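Local coordinates for CpuTA1 (Curtobacterium pusillum, PDB 5K3W), which belongs to the class IV aminotransferase family, is modelled as a two-chain assembly, and binds pyridoxal-5'-phosphate, at residues E57-I62 / E70-R75; A80-L85 / A171-L176; I149-L154 / D195-S200; D202-E207 / T226-L231. All coordinates share one frame; numbering follows the deposited sequence.

Contact 1: residues E57-I62 / E70-R75; sequences ETIAVI and ELHLGR. With PLP (pyridoxal-5'-phosphate), chain C.
E57 sets its CG anti to its carbonyl carbon (chi1 -75°) and bends at chi2, bringing its carboxylate up to R75, whose chain leaves with CG anti to the backbone N and turns at chi3 to lie side-on. The two form a bidentate salt bridge made of two hydrogen bonds: R75 NE to E57 OE2 at 2.9 Å, and R75 NH2 to E57 OE1, also at 2.9 Å. Each oxygen uses its syn lone pair, and the carboxylate and guanidinium planes stand only 25° apart. H72 ND1 is a donor here too, reaching E57 OE1 at 2.8 Å and 177°, on the anti side and out of the carboxylate plane. OE1 is thus gripped twice. CG1 of I59 lies over one face of the H72 ring, 3.6 Å from its centroid in a CH-pi contact, while a water 3.0 Å from H72 NE2 accepts from A60 N. The two-point grip of E57 fixes the rotation of the guanidinium. R75 NH1 and NH2 both donate to O3P of PLP, 2.9 Å each, so NH2 is shared between E57 and the phosphate; NH1 also bonds A232 O. T234, T235 and S271 bind PLP as well. Strand 54-62 therefore supplies a second-shell carboxylate that orients a first-shell arginine on helix 69-82, at the phosphate end of the pyridoxal-5'-phosphate pocket of this class IV aminotransferase fold.

Contact 2: residues A80-L85 / A171-L176; sequences AALLDL and AGAKSL. With PLP (pyridoxal-5'-phosphate), chain C.
L82 lays its CD1 methyl against the CB of A173, 3.8 Å away, and the same methyl rests 3.8 Å from the backbone O of G172. It gets there from the last turn of helix 69-82 with CG anti to the carbonyl carbon (chi1 -68°). L83 reaches the same alanine with its own CD1, 3.6 Å from A173 CB, so one small methyl is met by two leucine branches. The other branch of L83 stays looser, with CD2 4.3 Å from S175 CB; the hydroxyl of S175 turns to S177 N instead. The helix ends here in a Schellman motif, with L85 N bonded to A80 O, D84 N bonded to A81 O, and D84 at positive phi. D84 forms salt bridges with R186 and R190 of the second subunit. Opposite in sense to A173, K174 directs its CB away from the leucines and sends its chain to PLP, where the modelled NZ position is too close to C4A to be relied on. The leucines meet the lysine-bearing loop by van der Waals contact of methyl groups with A173 CB and the G172 carbonyl, without directional bonds between 80-85 and 171-176; polar hold on the loop comes from elsewhere, as in K174 N to S79 OG.

Contact 3: residues I149-L154 / D195-S200; sequences IRVVTL and DVIFVS
V152 and L154 carry the ladder, each using both its N-H and its C=O toward the strand 195-199. V152 N donates to D195 O at 3.2 Å and V152 O accepts from I197 N at 3.0 Å; one step on, L154 N donates to I197 O at 3.1 Å and L154 O accepts from V199 N at 3.0 Å. At the start, D195 N to R150 O makes a weak bond. CA-H...O contacts fill in between, such as V196 CA against V152 O. The carboxylate of D195 folds back on its own strand, its OD1 taking V196 N with the anti lone pair at 2.8 Å.

The two strands are parallel neighbours, 31° apart in direction, and helix 179-190 in the chain between them packs on their sheet, which makes this a beta-alpha-beta crossover. The face bearing V152, L154, V196 and F198 is the one the helix covers, through residues such as A184, E187 and A188. On that face L154 and V196 cross at about a right angle, L154 CD1 3.8 Å from V196 CG2, and V196 CG1 lies over the rim of the F198 ring. The edge of that ring points at L154 O, 3.6 Å from F198 CD1.

V151 CG1 and I197 CD1 meet on the opposite face. T153, on that face too, turns its OG1 to D282, leaving its CB beside V199 CG2. W168 of the second subunit packs on L154.

Contact 4: residues D202-E207 / T226-L231; sequences DGYALE and TDQGIL. With PLP (pyridoxal-5'-phosphate), chain C.
Q228 and L206 open the contact between two loops that together line the cofactor pocket of this class IV aminotransferase fold, their touching parts running side by side in nearly the same direction. Backbone O of Q228 lies 3.6 Å from L206 CD2, while the Q228 side chain stretches out extended across Y204. There its OE1 comes 3.8 Å from Y204 CB, with the amide and phenol-ring planes 74° apart; NE2 of Q228 is bonded to Q225 O. G229 follows at positive phi, a conformation that favours glycine, and turns the chain toward the cofactor. I230 packs between L206 and E207: its CG2 sits 3.9 Å from L206 CB, its CD1 comes up to the L206 carbonyl O, and its CB passes 3.4 Å from E207 OE1 as the side chains of I230 and E207 slide past each other in opposite directions. L231 then supplies the one direct hydrogen bond of the contact. Its N-H points at E207 OE1 at 3.0 Å and 165°, meeting the oxygen on the syn side, though tilted out of the carboxylate plane. E207 presents that oxygen because its CG stands between the backbone N and the carbonyl carbon (chi1 81°) and the chain beyond is extended. The L231 side chain continues on to the cofactor, CD2 lying above the face of the pyridine ring 3.2 Å from PLP C3. The same E207 OE1 that accepts from L231 N also stands 3.0 Å from N1 of PLP.

Overall arrangement
Three of the four contacts gather round PLP from different parts of the chain. Contact 1 meets its phosphate end with charged groups, contact 4 reaches its pyridine nitrogen and ring face, and contact 2 carries the lysine chain between them; K174 packs on R75, E57 and L231. Contacts 1, 3 and 4 are buried, and contact 2 alone is partly buried. Contacts 1 and 2 share helix 69-82, the first ionic, the second apolar and near the second subunit. Contact 3 stands apart from those two, as sheet bound by backbone bonds. Its strand 195-199 leads into contact 4, with F198 probably hydrogen-bonded to both L206 and E207; the centres of contacts 3 and 4 are about 13 Å apart.

Contact 1: residues E57-I62 / E70-R75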
# COMPACT_ATOMS: atom_id res chain seq x y z
N GLU A 57 1.37 13.62 0.65
CA GLU A 57 1.43 14.62 -0.41
C GLU A 57 2.88 14.94 -0.72
O GLU A 57 3.73 14.97 0.18
CB GLU A 57 0.71 15.93 -0.01
CG GLU A 57 -0.80 15.85 -0.04
CD GLU A 57 -1.32 15.80 -1.44
OE1 GLU A 57 -0.64 16.30 -2.37
OE2 GLU A 57 -2.43 15.24 -1.62
N THR A 58 3.17 15.20 -1.99
CA THR A 58 4.48 15.67 -2.41
C THR A 58 4.31 17.01 -3.10
O THR A 58 3.49 17.14 -4.02
CB THR A 58 5.16 14.67 -3.35
OG1 THR A 58 5.21 13.39 -2.71
CG2 THR A 58 6.57 15.12 -3.63
N ILE A 59 5.09 18.01 -2.66
CA ILE A 59 4.90 19.40 -3.05
C ILE A 59 6.22 19.99 -3.53
O ILE A 59 7.19 20.03 -2.78
CB ILE A 59 4.34 20.24 -1.89
CG1 ILE A 59 3.11 19.55 -1.28
CG2 ILE A 59 4.05 21.66 -2.37
CD1 ILE A 59 2.66 20.12 0.09
N ALA A 60 6.24 20.49 -4.77
CA ALA A 60 7.42 21.18 -5.26
C ALA A 60 7.62 22.50 -4.52
O ALA A 60 6.67 23.23 -4.23
CB ALA A 60 7.31 21.43 -6.77
N VAL A 61 8.88 22.80 -4.20
CA VAL A 61 9.24 24.06 -3.55
C VAL A 61 10.23 24.76 -4.47
O VAL A 61 11.41 24.40 -4.55
CB VAL A 61 9.81 23.84 -2.14
CG1 VAL A 61 10.00 25.18 -1.45
CG2 VAL A 61 8.87 22.96 -1.31
N ILE A 62 9.73 25.77 -5.19
CA ILE A 62 10.48 26.50 -6.20
C ILE A 62 10.78 27.88 -5.65
O ILE A 62 9.86 28.62 -5.26
CB ILE A 62 9.69 26.57 -7.52
CG1 ILE A 62 9.35 25.16 -8.02
CG2 ILE A 62 10.49 27.28 -8.60
CD1 ILE A 62 10.59 24.33 -8.34
N GLU A 70 -2.19 25.17 -0.90
CA GLU A 70 -3.54 24.99 -0.36
C GLU A 70 -4.26 23.84 -1.05
O GLU A 70 -4.96 23.06 -0.38
CB GLU A 70 -4.34 26.29 -0.47
CG GLU A 70 -5.72 26.26 0.19
CD GLU A 70 -5.68 26.23 1.72
OE1 GLU A 70 -4.64 26.56 2.33
OE2 GLU A 70 -6.70 25.88 2.34
N LEU A 71 -4.13 23.72 -2.37
CA LEU A 71 -4.65 22.55 -3.08
C LEU A 71 -4.09 21.26 -2.51
O LEU A 71 -4.84 20.31 -2.23
CB LEU A 71 -4.31 22.64 -4.56
CG LEU A 71 -5.24 23.31 -5.55
CD1 LEU A 71 -4.77 22.91 -6.94
CD2 LEU A 71 -6.68 22.86 -5.30
N HIS A 72 -2.75 21.18 -2.34
CA HIS A 72 -2.16 19.98 -1.77
C HIS A 72 -2.75 19.67 -0.40
O HIS A 72 -3.10 18.52 -0.10
CB HIS A 72 -0.63 20.10 -1.68
CG HIS A 72 0.09 19.88 -2.98
ND1 HIS A 72 0.26 18.63 -3.54
CD2 HIS A 72 0.70 20.75 -3.82
CE1 HIS A 72 0.93 18.74 -4.68
NE2 HIS A 72 1.22 20.01 -4.86
N LEU A 73 -2.88 20.69 0.46
CA LEU A 73 -3.43 20.45 1.79
C LEU A 73 -4.87 20.00 1.70
O LEU A 73 -5.30 19.12 2.46
CB LEU A 73 -3.35 21.71 2.64
CG LEU A 73 -1.95 22.19 3.03
CD1 LEU A 73 -2.09 23.41 3.94
CD2 LEU A 73 -1.14 21.07 3.70
N GLY A 74 -5.64 20.61 0.80
CA GLY A 74 -7.01 20.18 0.61
C GLY A 74 -7.09 18.72 0.21
O GLY A 74 -7.94 17.97 0.72
N ARG A 75 -6.18 18.28 -0.68
CA ARG A 75 -6.20 16.91 -1.15
C ARG A 75 -5.66 15.95 -0.10
O ARG A 75 -6.12 14.81 -0.02
CB ARG A 75 -5.41 16.77 -2.45
CG ARG A 75 -5.60 15.43 -3.14
CD ARG A 75 -4.86 15.35 -4.47
NE ARG A 75 -3.41 15.42 -4.31
CZ ARG A 75 -2.54 15.57 -5.31
NH1 ARG A 75 -2.97 15.67 -6.57
NH2 ARG A 75 -1.24 15.61 -5.07
N1 PLP C . -1.66 10.31 -9.80
C2 PLP C . -1.08 9.75 -8.70
C2A PLP C . -1.36 8.31 -8.32
C3 PLP C . -0.24 10.52 -7.91
O3 PLP C . 0.33 9.92 -6.78
C4 PLP C . -0.00 11.84 -8.24
C4A PLP C . 0.92 12.72 -7.45
C5 PLP C . -0.57 12.39 -9.35
C6 PLP C . -1.42 11.61 -10.12
C5A PLP C . -0.28 13.84 -9.71
O4P PLP C . -0.62 14.75 -8.68
P PLP C . 0.18 16.12 -8.50
O1P PLP C . 0.24 16.87 -9.81
O2P PLP C . 1.57 15.87 -7.98
O3P PLP C . -0.56 16.99 -7.52
O HOH W 1 3.60 21.32 -6.21

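Contact 2: residues A80-L85 / A171-L176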
# COMPACT_ATOMS: atom_id res chain seq x y z
N ALA A 80 -7.22 11.63 3.32
CA ALA A 80 -7.46 11.24 4.70
C ALA A 80 -8.89 10.76 4.89
O ALA A 80 -9.13 9.71 5.50
CB ALA A 80 -7.16 12.41 5.64
N ALA A 81 -9.86 11.51 4.34
CA ALA A 81 -11.27 11.17 4.53
C ALA A 81 -11.61 9.85 3.85
O ALA A 81 -12.36 9.04 4.41
CB ALA A 81 -12.17 12.30 4.00
N LEU A 82 -11.08 9.61 2.65
CA LEU A 82 -11.30 8.33 2.00
C LEU A 82 -10.82 7.15 2.85
O LEU A 82 -11.40 6.07 2.78
CB LEU A 82 -10.63 8.30 0.63
CG LEU A 82 -11.23 9.22 -0.45
CD1 LEU A 82 -10.42 9.13 -1.73
CD2 LEU A 82 -12.69 8.91 -0.73
N LEU A 83 -9.75 7.34 3.63
CA LEU A 83 -9.22 6.28 4.48
C LEU A 83 -9.79 6.31 5.90
O LEU A 83 -9.25 5.63 6.79
CB LEU A 83 -7.69 6.36 4.53
CG LEU A 83 -6.92 5.60 3.43
CD1 LEU A 83 -7.07 6.30 2.11
CD2 LEU A 83 -5.44 5.40 3.78
N ASP A 84 -10.86 7.07 6.13
CA ASP A 84 -11.45 7.20 7.46
C ASP A 84 -10.42 7.67 8.49
O ASP A 84 -10.48 7.29 9.66
CB ASP A 84 -12.10 5.89 7.93
CG ASP A 84 -13.11 5.35 6.95
OD1 ASP A 84 -13.99 6.11 6.49
OD2 ASP A 84 -13.03 4.14 6.62
N LEU A 85 -9.46 8.47 8.07
CA LEU A 85 -8.61 9.10 9.06
C LEU A 85 -9.25 10.38 9.58
O LEU A 85 -10.15 10.95 8.94
CB LEU A 85 -7.24 9.39 8.46
CG LEU A 85 -6.38 8.17 8.14
CD1 LEU A 85 -5.31 8.51 7.10
CD2 LEU A 85 -5.74 7.61 9.41
N ALA A 171 -9.82 3.96 -4.26
CA ALA A 171 -9.45 4.54 -5.54
C ALA A 171 -9.56 6.05 -5.48
O ALA A 171 -10.55 6.60 -4.99
CB ALA A 171 -10.32 3.99 -6.67
N GLY A 172 -8.52 6.72 -5.97
CA GLY A 172 -8.46 8.16 -5.92
C GLY A 172 -7.91 8.72 -4.64
O GLY A 172 -7.94 9.95 -4.45
N ALA A 173 -7.42 7.87 -3.74
CA ALA A 173 -6.70 8.32 -2.56
C ALA A 173 -5.19 8.29 -2.81
O ALA A 173 -4.68 7.39 -3.48
CB ALA A 173 -7.06 7.44 -1.35
N LYS A 174 -4.49 9.29 -2.28
CA LYS A 174 -3.03 9.34 -2.36
C LYS A 174 -2.48 8.66 -1.11
O LYS A 174 -2.14 9.31 -0.11
CB LYS A 174 -2.55 10.78 -2.48
CG LYS A 174 -1.28 10.98 -3.25
CD LYS A 174 -1.02 12.47 -3.38
CE LYS A 174 0.37 12.74 -3.92
NZ LYS A 174 0.57 11.91 -5.09
N SER A 175 -2.43 7.33 -1.16
CA SER A 175 -2.13 6.55 0.04
C SER A 175 -0.68 6.11 0.02
O SER A 175 0.05 6.30 -0.96
CB SER A 175 -3.06 5.34 0.16
OG SER A 175 -2.62 4.23 -0.62
N LEU A 176 -0.25 5.54 1.16
CA LEU A 176 1.08 4.99 1.30
C LEU A 176 1.19 3.61 0.68
O LEU A 176 2.31 3.11 0.55
CB LEU A 176 1.48 4.91 2.77
CG LEU A 176 1.48 6.26 3.49
CD1 LEU A 176 1.69 6.08 4.98
CD2 LEU A 176 2.54 7.19 2.90
N1 PLP C . -1.66 10.31 -9.80
C2 PLP C . -1.08 9.75 -8.70
C2A PLP C . -1.36 8.31 -8.32
C3 PLP C . -0.24 10.52 -7.91
O3 PLP C . 0.33 9.92 -6.78
C4 PLP C . -0.00 11.84 -8.24
C4A PLP C . 0.92 12.72 -7.45
C5 PLP C . -0.57 12.39 -9.35
C6 PLP C . -1.42 11.61 -10.12
C5A PLP C . -0.28 13.84 -9.71
O4P PLP C . -0.62 14.75 -8.68
P PLP C . 0.18 16.12 -8.50
O1P PLP C . 0.24 16.87 -9.81
O2P PLP C . 1.57 15.87 -7.98
O3P PLP C . -0.56 16.99 -7.52

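Contact 3: residues I149-L154 / D195-S200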
# COMPACT_ATOMS: atom_id res chain seq x y z
N ILE A 149 9.75 11.22 -22.56
CA ILE A 149 9.72 9.90 -21.93
C ILE A 149 8.97 8.94 -22.85
O ILE A 149 8.06 9.34 -23.59
CB ILE A 149 9.02 9.91 -20.55
CG1 ILE A 149 7.67 10.61 -20.63
CG2 ILE A 149 9.90 10.53 -19.48
CD1 ILE A 149 6.85 10.52 -19.35
N ARG A 150 9.36 7.67 -22.80
CA ARG A 150 8.59 6.59 -23.41
C ARG A 150 7.64 5.97 -22.39
O ARG A 150 8.02 5.71 -21.24
CB ARG A 150 9.53 5.51 -23.96
CG ARG A 150 10.56 6.02 -24.95
CD ARG A 150 11.49 4.90 -25.44
NE ARG A 150 10.79 3.79 -26.10
CZ ARG A 150 10.42 3.78 -27.38
NH1 ARG A 150 10.65 4.82 -28.16
NH2 ARG A 150 9.79 2.73 -27.87
N VAL A 151 6.41 5.71 -22.81
CA VAL A 151 5.38 5.24 -21.89
C VAL A 151 4.70 4.00 -22.47
O VAL A 151 4.64 3.79 -23.68
CB VAL A 151 4.36 6.37 -21.59
CG1 VAL A 151 3.32 5.91 -20.56
CG2 VAL A 151 5.09 7.62 -21.10
N VAL A 152 4.15 3.17 -21.58
CA VAL A 152 3.39 2.00 -21.98
C VAL A 152 2.07 2.01 -21.23
O VAL A 152 1.97 2.57 -20.14
CB VAL A 152 4.16 0.69 -21.71
CG1 VAL A 152 5.43 0.65 -22.52
CG2 VAL A 152 4.50 0.55 -20.23
N THR A 153 1.05 1.41 -21.82
CA THR A 153 -0.22 1.26 -21.13
C THR A 153 -0.26 -0.08 -20.39
O THR A 153 0.22 -1.10 -20.90
CB THR A 153 -1.41 1.38 -22.10
OG1 THR A 153 -1.20 0.55 -23.24
CG2 THR A 153 -1.57 2.80 -22.56
N LEU A 154 -0.81 -0.05 -19.18
CA LEU A 154 -0.90 -1.21 -18.30
C LEU A 154 -2.29 -1.29 -17.69
O LEU A 154 -2.87 -0.28 -17.28
CB LEU A 154 0.13 -1.18 -17.17
CG LEU A 154 1.61 -1.30 -17.52
CD1 LEU A 154 2.44 -1.47 -16.24
CD2 LEU A 154 1.89 -2.44 -18.51
N ASP A 195 7.68 5.26 -17.99
CA ASP A 195 6.51 5.46 -17.15
C ASP A 195 5.32 4.69 -17.74
O ASP A 195 5.46 3.97 -18.74
CB ASP A 195 6.19 6.95 -17.01
CG ASP A 195 5.73 7.31 -15.62
OD1 ASP A 195 5.01 6.48 -15.02
OD2 ASP A 195 6.12 8.39 -15.11
N VAL A 196 4.16 4.89 -17.12
CA VAL A 196 2.97 4.06 -17.32
C VAL A 196 1.75 4.96 -17.37
O VAL A 196 1.62 5.91 -16.59
CB VAL A 196 2.81 3.04 -16.17
CG1 VAL A 196 1.44 2.33 -16.25
CG2 VAL A 196 3.95 2.03 -16.17
N ILE A 197 0.82 4.65 -18.26
CA ILE A 197 -0.54 5.13 -18.15
C ILE A 197 -1.41 3.93 -17.84
O ILE A 197 -1.39 2.93 -18.57
CB ILE A 197 -1.01 5.85 -19.42
CG1 ILE A 197 -0.35 7.23 -19.51
CG2 ILE A 197 -2.53 5.96 -19.40
CD1 ILE A 197 -0.23 7.75 -20.91
N PHE A 198 -2.15 4.01 -16.73
CA PHE A 198 -3.10 2.98 -16.36
C PHE A 198 -4.36 3.07 -17.21
O PHE A 198 -4.86 4.17 -17.49
CB PHE A 198 -3.47 3.08 -14.88
CG PHE A 198 -2.44 2.51 -13.96
CD1 PHE A 198 -1.94 1.23 -14.16
CD2 PHE A 198 -1.95 3.26 -12.89
CE1 PHE A 198 -0.98 0.71 -13.31
CE2 PHE A 198 -0.99 2.73 -12.04
CZ PHE A 198 -0.51 1.46 -12.24
N VAL A 199 -4.86 1.91 -17.61
CA VAL A 199 -6.11 1.75 -18.35
C VAL A 199 -7.01 0.85 -17.53
O VAL A 199 -6.57 -0.18 -17.00
CB VAL A 199 -5.84 1.14 -19.75
CG1 VAL A 199 -7.16 0.79 -20.46
CG2 VAL A 199 -4.97 2.09 -20.57
N SER A 200 -8.28 1.23 -17.41
CA SER A 200 -9.18 0.46 -16.56
C SER A 200 -9.60 -0.83 -17.26
O SER A 200 -9.38 -1.02 -18.46
CB SER A 200 -10.41 1.29 -16.20
OG SER A 200 -11.18 1.55 -17.35

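Contact 4: residues D202-E207 / T226-L231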
# COMPACT_ATOMS: atom_id res chain seq x y z
N ASP A 202 -12.50 -1.69 -18.15
CA ASP A 202 -13.46 -1.41 -19.21
C ASP A 202 -12.88 -0.51 -20.28
O ASP A 202 -13.64 -0.03 -21.14
CB ASP A 202 -14.75 -0.81 -18.63
CG ASP A 202 -14.51 0.09 -17.41
OD1 ASP A 202 -13.34 0.42 -17.09
OD2 ASP A 202 -15.50 0.47 -16.77
N GLY A 203 -11.58 -0.26 -20.25
CA GLY A 203 -10.88 0.36 -21.36
C GLY A 203 -10.73 1.87 -21.32
O GLY A 203 -10.54 2.47 -22.38
N TYR A 204 -10.78 2.50 -20.15
CA TYR A 204 -10.65 3.95 -20.05
C TYR A 204 -9.27 4.35 -19.54
O TYR A 204 -8.80 3.81 -18.53
CB TYR A 204 -11.73 4.54 -19.15
CG TYR A 204 -13.10 4.48 -19.78
CD1 TYR A 204 -13.47 5.37 -20.78
CD2 TYR A 204 -14.02 3.52 -19.38
CE1 TYR A 204 -14.73 5.31 -21.36
CE2 TYR A 204 -15.28 3.46 -19.94
CZ TYR A 204 -15.62 4.35 -20.93
OH TYR A 204 -16.88 4.27 -21.49
N ALA A 205 -8.64 5.29 -20.24
CA ALA A 205 -7.41 5.89 -19.76
C ALA A 205 -7.66 6.49 -18.39
O ALA A 205 -8.64 7.20 -18.18
CB ALA A 205 -6.93 6.97 -20.74
N LEU A 206 -6.77 6.18 -17.44
CA LEU A 206 -6.94 6.64 -16.07
C LEU A 206 -5.90 7.68 -15.68
O LEU A 206 -6.18 8.88 -15.68
CB LEU A 206 -6.87 5.47 -15.09
CG LEU A 206 -8.01 4.44 -15.15
CD1 LEU A 206 -7.77 3.36 -14.12
CD2 LEU A 206 -9.39 5.10 -14.94
N GLU A 207 -4.70 7.24 -15.33
CA GLU A 207 -3.65 8.11 -14.81
C GLU A 207 -2.35 7.30 -14.82
O GLU A 207 -2.33 6.12 -15.16
CB GLU A 207 -3.97 8.62 -13.40
CG GLU A 207 -3.68 7.63 -12.25
CD GLU A 207 -4.31 8.07 -10.91
OE1 GLU A 207 -4.35 9.29 -10.65
OE2 GLU A 207 -4.78 7.19 -10.13
N THR A 226 -11.95 13.16 -12.99
CA THR A 226 -11.28 12.71 -11.77
C THR A 226 -12.20 11.99 -10.78
O THR A 226 -11.79 11.74 -9.64
CB THR A 226 -10.58 13.89 -11.08
OG1 THR A 226 -11.57 14.79 -10.55
CG2 THR A 226 -9.72 14.65 -12.07
N ASP A 227 -13.42 11.67 -11.17
CA ASP A 227 -14.20 10.70 -10.42
C ASP A 227 -13.97 9.27 -10.89
O ASP A 227 -14.60 8.35 -10.37
CB ASP A 227 -15.69 11.04 -10.52
CG ASP A 227 -16.20 11.02 -11.94
OD1 ASP A 227 -15.38 10.99 -12.88
OD2 ASP A 227 -17.43 11.05 -12.12
N GLN A 228 -13.06 9.05 -11.84
CA GLN A 228 -12.76 7.70 -12.32
C GLN A 228 -11.78 6.97 -11.40
O GLN A 228 -11.00 6.13 -11.87
CB GLN A 228 -12.20 7.77 -13.74
CG GLN A 228 -13.24 8.11 -14.81
CD GLN A 228 -12.62 8.42 -16.16
OE1 GLN A 228 -12.59 7.57 -17.06
NE2 GLN A 228 -12.12 9.63 -16.32
N GLY A 229 -11.82 7.26 -10.11
CA GLY A 229 -10.92 6.59 -9.19
C GLY A 229 -9.47 6.96 -9.38
O GLY A 229 -8.59 6.10 -9.29
N ILE A 230 -9.19 8.25 -9.62
CA ILE A 230 -7.87 8.79 -9.86
C ILE A 230 -7.72 10.06 -9.03
O ILE A 230 -8.70 10.60 -8.51
CB ILE A 230 -7.63 9.12 -11.35
CG1 ILE A 230 -8.48 10.33 -11.75
CG2 ILE A 230 -7.95 7.93 -12.23
CD1 ILE A 230 -8.26 10.82 -13.16
N LEU A 231 -6.49 10.55 -8.94
CA LEU A 231 -6.24 11.81 -8.25
C LEU A 231 -6.61 12.99 -9.13
O LEU A 231 -6.43 12.96 -10.35
CB LEU A 231 -4.77 11.92 -7.84
CG LEU A 231 -4.34 11.33 -6.49
CD1 LEU A 231 -4.65 9.86 -6.38
CD2 LEU A 231 -2.87 11.54 -6.34
N1 PLP C . -1.66 10.31 -9.80
C2 PLP C . -1.08 9.75 -8.70
C2A PLP C . -1.36 8.31 -8.32
C3 PLP C . -0.24 10.52 -7.91
O3 PLP C . 0.33 9.92 -6.78
C4 PLP C . -0.00 11.84 -8.24
C4A PLP C . 0.92 12.72 -7.45
C5 PLP C . -0.57 12.39 -9.35
C6 PLP C . -1.42 11.61 -10.12
C5A PLP C . -0.28 13.84 -9.71
O4P PLP C . -0.62 14.75 -8.68
P PLP C . 0.18 16.12 -8.50
O1P PLP C . 0.24 16.87 -9.81
O2P PLP C . 1.57 15.87 -7.98
O3P PLP C . -0.56 16.99 -7.52
O HOH W 2 -10.81 8.19 -18.73